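Local coordinates for protein amino acid amide racemase (Ochrobactrum anthropi, PDB 6GIO) that belongs to the class-III aminotransferase family of pyridoxal-phosphate-dependent proteins and carries pyridoxal-5'-phosphate in its pocket, at residues A87-E92 against A305-L310. Numbering follows the deposited sequence.
Sequences AVSLAE and AGRAVL
Arg307 NE makes a salt bridge with Asp93 OD2 while the guanidinium lies flat against Ser89. Ser89 CB sits over the centre of one face, about 3.4 Å above the guanidinium plane. Within the guanidinium, Arg307 CZ is the atom nearest Ser89 CB, at 3.5 Å. Asp93 lies one turn beyond Ser89 on the same helix. The arginine thus reaches across and is anchored there by its polar end. No hydrogen bond joins 87-92 to 305-310 directly. Ser89 OG lies on the far side of CB from the guanidinium and bonds to Glu85 O one turn back, with OG anti to its own carbonyl carbon (chi1 -53°).

The aliphatic part of Arg307 packs against Leu90. Arg307 CG meets Leu90 CB at 3.8 Å, and Arg307 CD lies 3.7 Å from Leu90 N. The chain then bends at chi3 (76°), which brings the guanidinium to Ser89.

Leu90 also reaches Leu310 and Gly306. Its CD1 touches Leu310 CD1 at 3.8 Å, and the two leucine side chains cross at about a right angle. The same Leu90 CD1 is 4.1 Å from Gly306 C. Gly306 has no side chain, which lets Leu90 CD1 come up to its backbone.

The two helix segments run roughly parallel, with axes 9.4 Å apart and crossing at 32°. Of the five touching residues only Arg307 is partly exposed. Leu90 also packs on Phe108 of strand 104-109, an outermost strand, within this chain, of the seven-stranded mixed sheet of the fold-type I PLP-dependent fold. Leu310 also touches Leu94 and Ile97 further along helix 85-97. Behind the other helix, Val309 and Ala308 pack on helix 61-72. Beyond helix 85-97 lies the second subunit, whose Arg10 forms a salt bridge with Glu92.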
ATOM      1  N   ALA C  87     -11.059  -0.319  13.000  1.00 17.43           N
ATOM      2  CA  ALA C  87      -9.643  -0.244  13.071  1.00 18.42           C
ATOM      3  C   ALA C  87      -9.201  -0.214  14.545  1.00 20.43           C
ATOM      4  O   ALA C  87      -8.211  -0.851  14.890  1.00 20.42           O
ATOM      5  CB  ALA C  87      -9.159   1.010  12.364  1.00 18.20           C
ATOM      6  N   VAL C  88      -9.913   0.533  15.405  1.00 21.69           N
ATOM      7  CA  VAL C  88      -9.489   0.598  16.828  1.00 21.92           C
ATOM      8  C   VAL C  88      -9.653  -0.791  17.446  1.00 23.25           C
ATOM      9  O   VAL C  88      -8.751  -1.281  18.130  1.00 23.04           O
ATOM     10  CB  VAL C  88     -10.243   1.700  17.593  1.00 21.67           C
ATOM     11  CG1 VAL C  88      -9.944   1.656  19.106  1.00 22.09           C
ATOM     12  CG2 VAL C  88      -9.844   3.043  17.031  1.00 21.57           C
ATOM     13  N   SER C  89     -10.787  -1.440  17.151  1.00 23.93           N
ATOM     14  CA  SER C  89     -11.064  -2.803  17.639  1.00 24.85           C
ATOM     15  C   SER C  89     -10.081  -3.846  17.123  1.00 24.14           C
ATOM     16  O   SER C  89      -9.602  -4.641  17.914  1.00 22.58           O
ATOM     17  CB  SER C  89     -12.512  -3.235  17.346  1.00 24.72           C
ATOM     18  OG  SER C  89     -13.400  -2.261  17.858  1.00 23.80           O
ATOM     19  N   LEU C  90      -9.752  -3.823  15.822  1.00 24.43           N
ATOM     20  CA  LEU C  90      -8.680  -4.709  15.282  1.00 22.78           C
ATOM     21  C   LEU C  90      -7.344  -4.501  16.013  1.00 21.77           C
ATOM     22  O   LEU C  90      -6.638  -5.472  16.343  1.00 21.96           O
ATOM     23  CB  LEU C  90      -8.471  -4.499  13.768  1.00 22.16           C
ATOM     24  CG  LEU C  90      -7.335  -5.289  13.083  1.00 22.14           C
ATOM     25  CD1 LEU C  90      -7.468  -6.784  13.350  1.00 22.35           C
ATOM     26  CD2 LEU C  90      -7.281  -5.026  11.567  1.00 22.20           C
ATOM     27  N   ALA C  91      -6.979  -3.247  16.241  1.00 22.41           N
ATOM     28  CA  ALA C  91      -5.730  -2.962  16.976  1.00 21.93           C
ATOM     29  C   ALA C  91      -5.782  -3.618  18.368  1.00 21.07           C
ATOM     30  O   ALA C  91      -4.808  -4.206  18.799  1.00 21.89           O
ATOM     31  CB  ALA C  91      -5.478  -1.474  17.090  1.00 20.60           C
ATOM     32  N   GLU C  92      -6.920  -3.492  19.048  1.00 22.71           N
ATOM     33  CA  GLU C  92      -7.147  -4.119  20.360  1.00 23.97           C
ATOM     34  C   GLU C  92      -7.022  -5.636  20.230  1.00 24.02           C
ATOM     35  O   GLU C  92      -6.376  -6.286  21.065  1.00 21.38           O
ATOM     36  CB  GLU C  92      -8.543  -3.744  20.920  1.00 24.41           C
ATOM     37  CG  GLU C  92      -8.674  -2.318  21.399  1.00 25.00           C
ATOM     38  CD  GLU C  92     -10.118  -1.854  21.561  1.00 26.63           C
ATOM     39  OE1 GLU C  92     -11.041  -2.488  21.022  1.00 28.88           O
ATOM     40  OE2 GLU C  92     -10.330  -0.795  22.184  1.00 26.88           O
ATOM     41  N   ALA C 305     -12.531  -6.671   7.703  1.00 23.25           N
ATOM     42  CA  ALA C 305     -12.164  -7.978   7.163  1.00 22.93           C
ATOM     43  C   ALA C 305     -11.122  -8.666   8.073  1.00 23.00           C
ATOM     44  O   ALA C 305     -11.189  -9.858   8.353  1.00 20.11           O
ATOM     45  CB  ALA C 305     -11.657  -7.851   5.732  1.00 21.14           C
ATOM     46  N   GLY C 306     -10.161  -7.902   8.547  1.00 26.40           N
ATOM     47  CA  GLY C 306      -9.137  -8.462   9.439  1.00 26.35           C
ATOM     48  C   GLY C 306      -9.694  -8.972  10.758  1.00 25.87           C
ATOM     49  O   GLY C 306      -9.219  -9.972  11.304  1.00 21.80           O
ATOM     50  N   ARG C 307     -10.695  -8.271  11.284  1.00 26.54           N
ATOM     51  CA  ARG C 307     -11.321  -8.720  12.532  1.00 26.82           C
ATOM     52  C   ARG C 307     -11.993 -10.060  12.296  1.00 25.72           C
ATOM     53  O   ARG C 307     -11.906 -10.940  13.142  1.00 24.23           O
ATOM     54  CB  ARG C 307     -12.335  -7.713  13.054  1.00 26.55           C
ATOM     55  CG  ARG C 307     -11.709  -6.435  13.511  1.00 28.74           C
ATOM     56  CD  ARG C 307     -12.593  -5.771  14.517  1.00 29.67           C
ATOM     57  NE  ARG C 307     -12.478  -6.454  15.794  1.00 31.35           N
ATOM     58  CZ  ARG C 307     -13.465  -6.566  16.683  1.00 32.98           C
ATOM     59  NH1 ARG C 307     -14.673  -6.045  16.453  1.00 34.32           N
ATOM     60  NH2 ARG C 307     -13.239  -7.204  17.810  1.00 33.41           N
ATOM     61  N   ALA C 308     -12.654 -10.202  11.140  1.00 23.78           N
ATOM     62  CA  ALA C 308     -13.318 -11.443  10.780  1.00 24.32           C
ATOM     63  C   ALA C 308     -12.294 -12.555  10.616  1.00 23.92           C
ATOM     64  O   ALA C 308     -12.517 -13.698  11.026  1.00 24.11           O
ATOM     65  CB  ALA C 308     -14.142 -11.283   9.498  1.00 26.00           C
ATOM     66  N   VAL C 309     -11.146 -12.246  10.039  1.00 22.12           N
ATOM     67  CA  VAL C 309     -10.103 -13.271   9.906  1.00 22.33           C
ATOM     68  C   VAL C 309      -9.640 -13.777  11.286  1.00 23.05           C
ATOM     69  O   VAL C 309      -9.652 -14.979  11.584  1.00 23.48           O
ATOM     70  CB  VAL C 309      -8.920 -12.757   9.061  1.00 22.23           C
ATOM     71  CG1 VAL C 309      -7.718 -13.664   9.204  1.00 22.38           C
ATOM     72  CG2 VAL C 309      -9.314 -12.650   7.573  1.00 22.36           C
ATOM     73  N   LEU C 310      -9.212 -12.861  12.131  1.00 24.96           N
ATOM     74  CA  LEU C 310      -8.741 -13.224  13.466  1.00 24.87           C
ATOM     75  C   LEU C 310      -9.829 -13.931  14.244  1.00 27.48           C
ATOM     76  O   LEU C 310      -9.566 -14.920  14.917  1.00 26.30           O
ATOM     77  CB  LEU C 310      -8.295 -11.988  14.236  1.00 26.05           C
ATOM     78  CG  LEU C 310      -7.129 -11.181  13.688  1.00 27.04           C
ATOM     79  CD1 LEU C 310      -6.672 -10.198  14.760  1.00 28.99           C
ATOM     80  CD2 LEU C 310      -5.970 -12.060  13.277  1.00 27.57           C
TER